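Local structure of aerobactin synthase IucA (Klebsiella pneumoniae subsp. pneumoniae, 5JM8) at residues W222-H227 with S344-R349; L179-V184 with T203-E208; S264-Y269 with R290-K295. The protein probably catalyses, at the expense of ATP, one of the condensation steps that assemble the siderophore aerobactin, as an NRPS-independent (NIS) synthetase. One frame throughout, in Å; residues are numbered along the deposited sequence.

Contact 1: W222-H227 with S344-R349. With ATP (adenosine-5'-triphosphate), chain I.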
loop_
_atom_site.group_PDB
_atom_site.type_symbol
_atom_site.label_atom_id
_atom_site.label_comp_id
_atom_site.label_asym_id
_atom_site.label_seq_id
_atom_site.Cartn_x
_atom_site.Cartn_y
_atom_site.Cartn_z
ATOM N N TRP A 222 -32.732 -13.999 5.208
ATOM C CA TRP A 222 -31.272 -13.979 5.227
ATOM C C TRP A 222 -30.684 -13.853 3.826
ATOM O O TRP A 222 -31.293 -14.279 2.844
ATOM C CB TRP A 222 -30.726 -15.249 5.882
ATOM C CG TRP A 222 -31.205 -15.483 7.282
ATOM C CD1 TRP A 222 -31.957 -14.640 8.046
ATOM C CD2 TRP A 222 -30.964 -16.645 8.083
ATOM N NE1 TRP A 222 -32.198 -15.205 9.274
ATOM C CE2 TRP A 222 -31.599 -16.437 9.321
ATOM C CE3 TRP A 222 -30.271 -17.841 7.872
ATOM C CZ2 TRP A 222 -31.563 -17.379 10.345
ATOM C CZ3 TRP A 222 -30.235 -18.775 8.890
ATOM C CH2 TRP A 222 -30.878 -18.540 10.111
ATOM N N LEU A 223 -29.488 -13.280 3.748
ATOM C CA LEU A 223 -28.756 -13.182 2.492
ATOM C C LEU A 223 -27.979 -14.472 2.248
ATOM O O LEU A 223 -27.304 -14.980 3.147
ATOM C CB LEU A 223 -27.812 -11.980 2.512
ATOM C CG LEU A 223 -28.485 -10.613 2.670
ATOM C CD1 LEU A 223 -27.439 -9.524 2.852
ATOM C CD2 LEU A 223 -29.372 -10.309 1.472
ATOM N N PHE A 224 -28.078 -14.988 1.027
ATOM C CA PHE A 224 -27.546 -16.300 0.683
ATOM C C PHE A 224 -26.716 -16.216 -0.599
ATOM O O PHE A 224 -27.257 -15.930 -1.666
ATOM C CB PHE A 224 -28.700 -17.290 0.523
ATOM C CG PHE A 224 -28.267 -18.712 0.319
ATOM C CD1 PHE A 224 -28.003 -19.533 1.402
ATOM C CD2 PHE A 224 -28.147 -19.233 -0.954
ATOM C CE1 PHE A 224 -27.612 -20.845 1.211
ATOM C CE2 PHE A 224 -27.758 -20.539 -1.152
ATOM C CZ PHE A 224 -27.491 -21.347 -0.069
ATOM N N PRO A 225 -25.397 -16.458 -0.504
ATOM C CA PRO A 225 -24.528 -16.273 -1.673
ATOM C C PRO A 225 -24.599 -17.422 -2.674
ATOM O O PRO A 225 -24.776 -18.574 -2.278
ATOM C CB PRO A 225 -23.135 -16.189 -1.053
ATOM C CG PRO A 225 -23.227 -17.061 0.150
ATOM C CD PRO A 225 -24.631 -16.900 0.676
ATOM N N LEU A 226 -24.459 -17.097 -3.956
ATOM C CA LEU A 226 -24.485 -18.093 -5.025
ATOM C C LEU A 226 -23.422 -17.833 -6.086
ATOM O O LEU A 226 -22.984 -16.701 -6.281
ATOM C CB LEU A 226 -25.859 -18.122 -5.702
ATOM C CG LEU A 226 -26.969 -18.924 -5.017
ATOM C CD1 LEU A 226 -27.723 -18.068 -4.025
ATOM C CD2 LEU A 226 -27.913 -19.506 -6.052
ATOM N N HIS A 227 -23.021 -18.900 -6.772
ATOM C CA HIS A 227 -22.156 -18.791 -7.937
ATOM C C HIS A 227 -23.005 -18.260 -9.091
ATOM O O HIS A 227 -24.092 -18.786 -9.339
ATOM C CB HIS A 227 -21.538 -20.152 -8.278
ATOM C CG HIS A 227 -20.493 -20.101 -9.350
ATOM N ND1 HIS A 227 -20.765 -19.702 -10.639
ATOM C CD2 HIS A 227 -19.176 -20.417 -9.324
ATOM C CE1 HIS A 227 -19.661 -19.764 -11.362
ATOM N NE2 HIS A 227 -18.681 -20.196 -10.588
ATOM N N SER A 344 -27.192 -26.435 -4.746
ATOM C CA SER A 344 -27.150 -25.097 -4.155
ATOM C C SER A 344 -26.086 -24.983 -3.066
ATOM O O SER A 344 -25.791 -23.887 -2.587
ATOM C CB SER A 344 -28.515 -24.732 -3.567
ATOM O OG SER A 344 -28.824 -25.551 -2.454
ATOM N N LEU A 345 -25.512 -26.118 -2.677
ATOM C CA LEU A 345 -24.560 -26.164 -1.571
ATOM C C LEU A 345 -23.306 -25.337 -1.813
ATOM O O LEU A 345 -22.839 -25.200 -2.943
ATOM C CB LEU A 345 -24.139 -27.607 -1.293
ATOM C CG LEU A 345 -25.186 -28.552 -0.705
ATOM C CD1 LEU A 345 -24.660 -29.976 -0.726
ATOM C CD2 LEU A 345 -25.562 -28.143 0.707
ATOM N N PHE A 346 -22.778 -24.783 -0.728
ATOM C CA PHE A 346 -21.430 -24.237 -0.713
ATOM C C PHE A 346 -20.833 -24.464 0.663
ATOM O O PHE A 346 -21.560 -24.701 1.630
ATOM C CB PHE A 346 -21.420 -22.747 -1.064
ATOM C CG PHE A 346 -22.117 -21.876 -0.057
ATOM C CD1 PHE A 346 -21.482 -21.494 1.114
ATOM C CD2 PHE A 346 -23.405 -21.424 -0.290
ATOM C CE1 PHE A 346 -22.124 -20.693 2.038
ATOM C CE2 PHE A 346 -24.049 -20.620 0.630
ATOM C CZ PHE A 346 -23.406 -20.252 1.794
ATOM N N ALA A 347 -19.511 -24.391 0.747
ATOM C CA ALA A 347 -18.817 -24.465 2.022
ATOM C C ALA A 347 -17.925 -23.246 2.176
ATOM O O ALA A 347 -17.408 -22.715 1.194
ATOM C CB ALA A 347 -18.009 -25.739 2.117
ATOM N N LEU A 348 -17.756 -22.798 3.414
ATOM C CA LEU A 348 -16.938 -21.628 3.701
ATOM C C LEU A 348 -15.574 -22.040 4.233
ATOM O O LEU A 348 -15.474 -22.766 5.221
ATOM C CB LEU A 348 -17.642 -20.718 4.706
ATOM C CG LEU A 348 -18.935 -20.066 4.212
ATOM C CD1 LEU A 348 -19.612 -19.336 5.356
ATOM C CD2 LEU A 348 -18.675 -19.117 3.050
ATOM N N ARG A 349 -14.532 -21.557 3.565
ATOM C CA ARG A 349 -13.157 -21.927 3.873
ATOM C C ARG A 349 -12.408 -20.739 4.476
ATOM O O ARG A 349 -12.516 -19.615 3.984
ATOM C CB ARG A 349 -12.463 -22.426 2.601
ATOM C CG ARG A 349 -10.969 -22.662 2.718
ATOM C CD ARG A 349 -10.406 -23.153 1.396
ATOM N NE ARG A 349 -10.949 -24.458 1.031
ATOM C CZ ARG A 349 -11.058 -24.911 -0.214
ATOM N NH1 ARG A 349 -10.669 -24.164 -1.241
ATOM N NH2 ARG A 349 -11.567 -26.114 -0.435
HETATM P PG ATP I . -10.604 -27.130 -3.819
HETATM O O1G ATP I . -11.137 -25.747 -4.094
HETATM O O2G ATP I . -9.111 -27.169 -3.600
HETATM O O3G ATP I . -11.380 -27.890 -2.771
HETATM P PB ATP I . -11.390 -29.406 -5.449
HETATM O O1B ATP I . -12.154 -29.398 -6.750
HETATM O O2B ATP I . -12.064 -29.908 -4.192
HETATM O O3B ATP I . -10.783 -27.921 -5.221
HETATM P PA ATP I . -9.903 -31.691 -6.329
HETATM O O1A ATP I . -11.215 -32.407 -6.135
HETATM O O2A ATP I . -8.628 -32.310 -5.812
HETATM O O3A ATP I . -10.017 -30.225 -5.671
HETATM O "O5'" ATP I . -9.673 -31.360 -7.885
HETATM C "C5'" ATP I . -8.488 -30.659 -8.247
HETATM C "C4'" ATP I . -8.700 -29.781 -9.471
HETATM O "O4'" ATP I . -7.452 -29.167 -9.798
HETATM C "C3'" ATP I . -9.164 -30.554 -10.696
HETATM O "O3'" ATP I . -10.307 -29.906 -11.270
HETATM C "C2'" ATP I . -7.989 -30.547 -11.655
HETATM O "O2'" ATP I . -8.398 -30.297 -12.998
HETATM C "C1'" ATP I . -7.093 -29.425 -11.157
HETATM N N9 ATP I . -5.661 -29.793 -11.222
HETATM C C8 ATP I . -4.742 -29.118 -11.931
HETATM N N7 ATP I . -3.518 -29.688 -11.800
HETATM C C5 ATP I . -3.655 -30.750 -10.987
HETATM C C6 ATP I . -2.753 -31.782 -10.436
HETATM N N6 ATP I . -1.438 -31.761 -10.758
HETATM N N1 ATP I . -3.290 -32.720 -9.623
HETATM C C2 ATP I . -4.600 -32.731 -9.310
HETATM N N3 ATP I . -5.472 -31.819 -9.779
HETATM C C4 ATP I . -5.070 -30.821 -10.607
#

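Contact 2: L179-V184 with T203-E208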
loop_
_atom_site.group_PDB
_atom_site.type_symbol
_atom_site.label_atom_id
_atom_site.label_comp_id
_atom_site.label_asym_id
_atom_site.label_seq_id
_atom_site.Cartn_x
_atom_site.Cartn_y
_atom_site.Cartn_z
ATOM N N LEU A 179 -20.389 -11.938 -6.493
ATOM C CA LEU A 179 -21.299 -13.058 -6.287
ATOM C C LEU A 179 -22.727 -12.695 -6.658
ATOM O O LEU A 179 -23.078 -11.521 -6.738
ATOM C CB LEU A 179 -21.268 -13.524 -4.830
ATOM C CG LEU A 179 -19.959 -14.108 -4.307
ATOM C CD1 LEU A 179 -20.134 -14.539 -2.861
ATOM C CD2 LEU A 179 -19.505 -15.273 -5.168
ATOM N N ARG A 180 -23.540 -13.721 -6.888
ATOM C CA ARG A 180 -24.978 -13.556 -7.010
ATOM C C ARG A 180 -25.579 -13.767 -5.629
ATOM O O ARG A 180 -25.046 -14.542 -4.836
ATOM C CB ARG A 180 -25.558 -14.542 -8.021
ATOM C CG ARG A 180 -27.036 -14.361 -8.294
ATOM C CD ARG A 180 -27.486 -15.301 -9.392
ATOM N NE ARG A 180 -28.887 -15.113 -9.754
ATOM C CZ ARG A 180 -29.321 -14.211 -10.627
ATOM N NH1 ARG A 180 -28.470 -13.393 -11.232
ATOM N NH2 ARG A 180 -30.616 -14.125 -10.894
ATOM N N TRP A 181 -26.680 -13.081 -5.337
ATOM C CA TRP A 181 -27.243 -13.090 -3.989
ATOM C C TRP A 181 -28.756 -13.283 -3.971
ATOM O O TRP A 181 -29.479 -12.647 -4.737
ATOM C CB TRP A 181 -26.893 -11.786 -3.273
ATOM C CG TRP A 181 -25.420 -11.582 -3.058
ATOM C CD1 TRP A 181 -24.539 -10.986 -3.914
ATOM C CD2 TRP A 181 -24.660 -11.967 -1.906
ATOM N NE1 TRP A 181 -23.279 -10.978 -3.366
ATOM C CE2 TRP A 181 -23.327 -11.576 -2.134
ATOM C CE3 TRP A 181 -24.979 -12.607 -0.705
ATOM C CZ2 TRP A 181 -22.314 -11.801 -1.206
ATOM C CZ3 TRP A 181 -23.973 -12.831 0.214
ATOM C CH2 TRP A 181 -22.658 -12.429 -0.040
ATOM N N PHE A 182 -29.217 -14.169 -3.089
ATOM C CA PHE A 182 -30.643 -14.361 -2.839
ATOM C C PHE A 182 -30.999 -13.951 -1.419
ATOM O O PHE A 182 -30.280 -14.279 -0.474
ATOM C CB PHE A 182 -31.058 -15.824 -3.037
ATOM C CG PHE A 182 -31.005 -16.305 -4.462
ATOM C CD1 PHE A 182 -30.739 -15.440 -5.513
ATOM C CD2 PHE A 182 -31.234 -17.638 -4.746
ATOM C CE1 PHE A 182 -30.696 -15.902 -6.815
ATOM C CE2 PHE A 182 -31.191 -18.106 -6.045
ATOM C CZ PHE A 182 -30.924 -17.238 -7.079
ATOM N N ALA A 183 -32.113 -13.242 -1.267
ATOM C CA ALA A 183 -32.723 -13.076 0.045
ATOM C C ALA A 183 -33.627 -14.279 0.272
ATOM O O ALA A 183 -34.552 -14.519 -0.505
ATOM C CB ALA A 183 -33.499 -11.778 0.136
ATOM N N VAL A 184 -33.341 -15.040 1.325
ATOM C CA VAL A 184 -33.997 -16.322 1.553
ATOM C C VAL A 184 -34.550 -16.435 2.971
ATOM O O VAL A 184 -33.870 -16.092 3.937
ATOM C CB VAL A 184 -33.019 -17.492 1.311
ATOM C CG1 VAL A 184 -33.721 -18.830 1.491
ATOM C CG2 VAL A 184 -32.402 -17.393 -0.075
ATOM N N THR A 203 -24.432 -13.443 7.822
ATOM C CA THR A 203 -24.498 -12.024 8.147
ATOM C C THR A 203 -23.126 -11.388 7.965
ATOM O O THR A 203 -22.993 -10.364 7.294
ATOM C CB THR A 203 -24.980 -11.789 9.593
ATOM O OG1 THR A 203 -26.316 -12.285 9.744
ATOM C CG2 THR A 203 -24.962 -10.311 9.929
ATOM N N ARG A 204 -22.111 -11.998 8.568
ATOM C CA ARG A 204 -20.740 -11.510 8.449
ATOM C C ARG A 204 -20.278 -11.548 7.001
ATOM O O ARG A 204 -19.738 -10.569 6.487
ATOM C CB ARG A 204 -19.784 -12.341 9.309
ATOM C CG ARG A 204 -18.392 -11.732 9.441
ATOM C CD ARG A 204 -17.427 -12.664 10.160
ATOM N NE ARG A 204 -17.016 -13.790 9.327
ATOM C CZ ARG A 204 -16.260 -14.797 9.752
ATOM N NH1 ARG A 204 -15.929 -15.779 8.924
ATOM N NH2 ARG A 204 -15.833 -14.823 11.007
ATOM N N PHE A 205 -20.499 -12.686 6.351
ATOM C CA PHE A 205 -20.058 -12.891 4.977
ATOM C C PHE A 205 -20.710 -11.882 4.038
ATOM O O PHE A 205 -20.040 -11.277 3.203
ATOM C CB PHE A 205 -20.376 -14.320 4.524
ATOM C CG PHE A 205 -19.855 -14.656 3.154
ATOM C CD1 PHE A 205 -18.571 -15.150 2.989
ATOM C CD2 PHE A 205 -20.648 -14.483 2.032
ATOM C CE1 PHE A 205 -18.089 -15.463 1.733
ATOM C CE2 PHE A 205 -20.170 -14.793 0.773
ATOM C CZ PHE A 205 -18.889 -15.283 0.623
ATOM N N ALA A 206 -22.016 -11.698 4.188
ATOM C CA ALA A 206 -22.752 -10.754 3.357
ATOM C C ALA A 206 -22.324 -9.322 3.646
ATOM O O ALA A 206 -22.299 -8.477 2.751
ATOM C CB ALA A 206 -24.242 -10.910 3.579
ATOM N N ALA A 207 -21.982 -9.057 4.902
ATOM C CA ALA A 207 -21.614 -7.714 5.330
ATOM C C ALA A 207 -20.269 -7.282 4.757
ATOM O O ALA A 207 -20.107 -6.137 4.343
ATOM C CB ALA A 207 -21.580 -7.641 6.844
ATOM N N GLU A 208 -19.307 -8.198 4.733
ATOM C CA GLU A 208 -17.958 -7.856 4.300
ATOM C C GLU A 208 -17.738 -8.106 2.807
ATOM O O GLU A 208 -16.645 -7.862 2.296
ATOM C CB GLU A 208 -16.926 -8.639 5.123
ATOM C CG GLU A 208 -16.901 -10.135 4.876
ATOM C CD GLU A 208 -15.944 -10.860 5.806
ATOM O OE1 GLU A 208 -15.420 -10.216 6.740
ATOM O OE2 GLU A 208 -15.709 -12.072 5.598
#

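Contact 3: S264-Y269 with R290-K295. With ATP (adenosine-5'-triphosphate), chain I.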
loop_
_atom_site.group_PDB
_atom_site.type_symbol
_atom_site.label_atom_id
_atom_site.label_comp_id
_atom_site.label_asym_id
_atom_site.label_seq_id
_atom_site.Cartn_x
_atom_site.Cartn_y
_atom_site.Cartn_z
ATOM N N SER A 264 -9.264 -24.689 -8.954
ATOM C CA SER A 264 -10.342 -25.676 -8.944
ATOM C C SER A 264 -11.648 -25.113 -9.497
ATOM O O SER A 264 -12.664 -25.810 -9.530
ATOM C CB SER A 264 -10.573 -26.189 -7.524
ATOM O OG SER A 264 -10.780 -25.113 -6.628
ATOM N N SER A 265 -11.613 -23.848 -9.910
ATOM C CA SER A 265 -12.758 -23.164 -10.520
ATOM C C SER A 265 -13.936 -22.966 -9.561
ATOM O O SER A 265 -14.444 -21.852 -9.429
ATOM C CB SER A 265 -13.239 -23.918 -11.765
ATOM O OG SER A 265 -12.220 -23.992 -12.747
ATOM N N ARG A 266 -14.381 -24.032 -8.900
ATOM C CA ARG A 266 -15.548 -23.935 -8.025
ATOM C C ARG A 266 -15.222 -23.233 -6.718
ATOM O O ARG A 266 -16.127 -22.820 -5.993
ATOM C CB ARG A 266 -16.131 -25.321 -7.734
ATOM C CG ARG A 266 -15.203 -26.297 -7.020
ATOM C CD ARG A 266 -16.014 -27.484 -6.519
ATOM N NE ARG A 266 -15.201 -28.630 -6.121
ATOM C CZ ARG A 266 -15.710 -29.782 -5.694
ATOM N NH1 ARG A 266 -14.908 -30.780 -5.351
ATOM N NH2 ARG A 266 -17.024 -29.940 -5.606
ATOM N N SER A 267 -13.934 -23.101 -6.420
ATOM C CA SER A 267 -13.499 -22.378 -5.235
ATOM C C SER A 267 -13.081 -20.968 -5.616
ATOM O O SER A 267 -12.226 -20.777 -6.481
ATOM C CB SER A 267 -12.352 -23.109 -4.543
ATOM O OG SER A 267 -12.788 -24.361 -4.041
ATOM N N LEU A 268 -13.703 -19.990 -4.966
ATOM C CA LEU A 268 -13.459 -18.581 -5.254
ATOM C C LEU A 268 -12.643 -17.909 -4.152
ATOM O O LEU A 268 -12.692 -18.320 -2.994
ATOM C CB LEU A 268 -14.786 -17.843 -5.433
ATOM C CG LEU A 268 -15.507 -17.987 -6.778
ATOM C CD1 LEU A 268 -15.685 -19.439 -7.178
ATOM C CD2 LEU A 268 -16.853 -17.277 -6.727
ATOM N N TYR A 269 -11.905 -16.868 -4.528
ATOM C CA TYR A 269 -11.078 -16.114 -3.592
ATOM C C TYR A 269 -11.376 -14.617 -3.664
ATOM O O TYR A 269 -11.496 -14.047 -4.748
ATOM C CB TYR A 269 -9.595 -16.376 -3.877
ATOM C CG TYR A 269 -8.639 -15.431 -3.179
ATOM C CD1 TYR A 269 -8.455 -15.483 -1.803
ATOM C CD2 TYR A 269 -7.906 -14.500 -3.903
ATOM C CE1 TYR A 269 -7.574 -14.624 -1.167
ATOM C CE2 TYR A 269 -7.022 -13.638 -3.276
ATOM C CZ TYR A 269 -6.859 -13.704 -1.911
ATOM O OH TYR A 269 -5.979 -12.843 -1.293
ATOM N N ARG A 290 -18.539 -31.456 -10.438
ATOM C CA ARG A 290 -18.020 -30.678 -9.320
ATOM C C ARG A 290 -19.127 -30.154 -8.416
ATOM O O ARG A 290 -19.033 -29.057 -7.868
ATOM C CB ARG A 290 -17.166 -29.527 -9.850
ATOM C CG ARG A 290 -15.899 -29.990 -10.556
ATOM C CD ARG A 290 -14.942 -30.667 -9.591
ATOM N NE ARG A 290 -13.801 -31.271 -10.268
ATOM C CZ ARG A 290 -12.911 -32.056 -9.671
ATOM N NH1 ARG A 290 -13.033 -32.336 -8.379
ATOM N NH2 ARG A 290 -11.900 -32.563 -10.361
ATOM N N THR A 291 -20.181 -30.947 -8.276
ATOM C CA THR A 291 -21.216 -30.672 -7.295
ATOM C C THR A 291 -20.764 -31.185 -5.936
ATOM O O THR A 291 -19.967 -32.120 -5.855
ATOM C CB THR A 291 -22.550 -31.332 -7.669
ATOM O OG1 THR A 291 -22.318 -32.698 -8.032
ATOM C CG2 THR A 291 -23.203 -30.606 -8.837
ATOM N N LEU A 292 -21.267 -30.564 -4.875
ATOM C CA LEU A 292 -20.990 -31.009 -3.516
ATOM C C LEU A 292 -22.150 -31.832 -2.983
ATOM O O LEU A 292 -23.261 -31.770 -3.507
ATOM C CB LEU A 292 -20.743 -29.818 -2.592
ATOM C CG LEU A 292 -19.484 -28.993 -2.844
ATOM C CD1 LEU A 292 -19.492 -27.755 -1.962
ATOM C CD2 LEU A 292 -18.239 -29.830 -2.594
ATOM N N SER A 293 -21.878 -32.601 -1.937
ATOM C CA SER A 293 -22.916 -33.329 -1.227
ATOM C C SER A 293 -22.837 -32.988 0.254
ATOM O O SER A 293 -21.789 -32.563 0.744
ATOM C CB SER A 293 -22.768 -34.835 -1.444
ATOM O OG SER A 293 -21.531 -35.303 -0.936
ATOM N N VAL A 294 -23.952 -33.161 0.956
ATOM C CA VAL A 294 -23.988 -32.958 2.399
ATOM C C VAL A 294 -22.903 -33.800 3.052
ATOM O O VAL A 294 -22.247 -33.378 3.997
ATOM C CB VAL A 294 -25.360 -33.332 2.984
ATOM C CG1 VAL A 294 -25.324 -33.296 4.508
ATOM C CG2 VAL A 294 -26.433 -32.401 2.451
ATOM N N LYS A 295 -22.739 -35.003 2.519
ATOM C CA LYS A 295 -21.693 -35.930 2.924
ATOM C C LYS A 295 -20.307 -35.280 2.968
ATOM O O LYS A 295 -19.650 -35.265 4.008
ATOM C CB LYS A 295 -21.694 -37.106 1.951
ATOM C CG LYS A 295 -20.725 -38.226 2.243
ATOM C CD LYS A 295 -20.878 -39.287 1.162
ATOM C CE LYS A 295 -20.004 -40.499 1.399
ATOM N NZ LYS A 295 -20.505 -41.287 2.548
HETATM P PG ATP I . -10.604 -27.130 -3.819
HETATM O O1G ATP I . -11.137 -25.747 -4.094
HETATM O O2G ATP I . -9.111 -27.169 -3.600
HETATM O O3G ATP I . -11.380 -27.890 -2.771
HETATM P PB ATP I . -11.390 -29.406 -5.449
HETATM O O1B ATP I . -12.154 -29.398 -6.750
HETATM O O2B ATP I . -12.064 -29.908 -4.192
HETATM O O3B ATP I . -10.783 -27.921 -5.221
HETATM P PA ATP I . -9.903 -31.691 -6.329
HETATM O O1A ATP I . -11.215 -32.407 -6.135
HETATM O O2A ATP I . -8.628 -32.310 -5.812
HETATM O O3A ATP I . -10.017 -30.225 -5.671
HETATM O "O5'" ATP I . -9.673 -31.360 -7.885
HETATM C "C5'" ATP I . -8.488 -30.659 -8.247
HETATM C "C4'" ATP I . -8.700 -29.781 -9.471
HETATM O "O4'" ATP I . -7.452 -29.167 -9.798
HETATM C "C3'" ATP I . -9.164 -30.554 -10.696
HETATM O "O3'" ATP I . -10.307 -29.906 -11.270
HETATM C "C2'" ATP I . -7.989 -30.547 -11.655
HETATM O "O2'" ATP I . -8.398 -30.297 -12.998
HETATM C "C1'" ATP I . -7.093 -29.425 -11.157
HETATM N N9 ATP I . -5.661 -29.793 -11.222
HETATM C C8 ATP I . -4.742 -29.118 -11.931
HETATM N N7 ATP I . -3.518 -29.688 -11.800
HETATM C C5 ATP I . -3.655 -30.750 -10.987
HETATM C C6 ATP I . -2.753 -31.782 -10.436
HETATM N N6 ATP I . -1.438 -31.761 -10.758
HETATM N N1 ATP I . -3.290 -32.720 -9.623
HETATM C C2 ATP I . -4.600 -32.731 -9.310
HETATM N N3 ATP I . -5.472 -31.819 -9.779
HETATM C C4 ATP I . -5.070 -30.821 -10.607
#

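Contact 1: W222-H227 with S344-R349
The Phe346 ring meets both Phe224 and Pro225, and these three side chains carry most of the join between strands 221-226 and 345-350. Phe346 CE2 lies over one face of the Phe224 ring, displaced from the ring centre, 3.6 Å from Phe224 CZ and equally close to Phe224 CE1. The planes meet obliquely at 54° with centroids 5.3 Å apart, and the two side chains run past one another in opposing senses. Phe346 leaves its strand toward 222-227, its chi1 of 65° tucking CG over the main chain. Pro225 crosses the Phe346 side chain at about a right angle, its CG 3.6 Å from Phe346 CZ. At the edge of the Phe224 ring, near its plane, Ser344 O stands 4.0 Å from Phe224 CZ; the Ser344 hydroxyl itself is engaged by Met341 O and Leu333 N. Ala331 and Ile277 of adjoining strands add to the apolar cluster. Farther along the strand, Arg349, bent at chi3, reaches the gamma-phosphate of ATP: its NH2 gives O3G a 2.9 Å hydrogen bond (152°) and also forms a salt bridge with Glu327. No hydrogen bond links the two segments, which meet here through van der Waals packing of buried, largely apolar groups, while the same strand 345-350 supplies an arginine that binds the gamma-phosphate.

Contact 2: L179-V184 with T203-E208
Trp181 and Leu179 meet Phe205 and Ala206 where helix 198-209 packs on a three-stranded antiparallel sheet, in which strand 177-185 is the central strand. The segment axes approach to 11.8 Å, and their chain directions differ by 130°. Trp181 and Ala206 are the pair whose CA atoms lie nearest each other.

The aromatic contact joins Trp181 to Phe205 rim to rim, neither ring lying over the face of the other. Their planes are turned by 44°, and the six-membered ring of Trp181 is 5.8 Å from the Phe205 ring, centroid to centroid. Trp181 CH2 does the touching, 3.5 Å from Phe205 CE2 and just as near Phe205 CD2. Phe205 has CG anti to its backbone N (chi1 -175°), which swings the ring from the side of the helix toward the strand.

Among polar bonds, the indole NE1 of Trp181 bonds to Ala255 O on the neighbouring strand 249-255. Ala207, pointing away from strand 177-185, packs against Ala207 of the second subunit, and Thr203 meets its own counterpart there, so the helix lies between the sheet and the contact with that subunit.

The remaining contacts involve aliphatic groups. The Ala206 methyl touches the indole obliquely, its CB 3.9 Å from Trp181 CZ3. Pro225 and Leu213 add to the surroundings of Trp181, and Ile277 touches Phe205. Phe205 CE2 is shared: besides Trp181 CH2 it meets Leu179 CD1, which sits at the edge of the Phe205 ring, in its plane, 3.6 Å from CE2.

Contact 3: S264-Y269 with R290-K295
Arg266 and Arg290 cross at about a right angle beside the phosphates of ATP. Arg290 CD lies over one face of the Arg266 guanidinium, 3.9 Å above its plane and displaced from its centre; the two guanidinium planes are 60° apart. The Leu292 methyl CD2 presses close on Arg266 NH2, at 3.2 Å.

Direct hydrogen bonding between the segments is slight: Arg266 NH2 gives a weak bond to Arg290 O at 3.2 Å. Most of the hydrogen bonds go to the phosphates instead. With its chain extended from CG to NE, Arg266 grips the beta-phosphate by two donors, NE to O1B at 3.2 Å (150°) and NH1 to O2B at 3.2 Å. In Arg290 the bend at chi2 (-66°) brings NH1 to O1A of the alpha-phosphate, in a weak 2.9 Å bond. Its NH2 is held by Leu285 O, which helps fix the group. Lys278 NZ adds another hydrogen bond to the nucleotide.

Arg266 NH1 and Arg290 NH1 stand 3.9 Å apart and both lie near O1B, so the two cations probably share the phosphate charge; the pair probably neutralises and orients the triphosphate near the bound magnesium.

In the fold
All three contacts fall within the part of the chain that defines the IucA/IucC family, on the same side of the chain's centre. Contact 2 closes first along the chain; contact 1 opens next, and both segments of contact 3 lie between those of contact 1. Contacts 1 and 2 have centres about 8 Å apart and share the three-stranded sheet, where strands 221-226 and 177-185 are neighbours. Contacts 1 and 3, with centres about 10 Å apart, both reach the larger antiparallel sheet and touch ATP, packing through Leu345 and Leu292. Contacts 2 and 3 have centres about 18 Å apart, yet Leu179 meets Leu268. Packing contacts thus link the second-subunit side, step by step, to the nucleotide pocket.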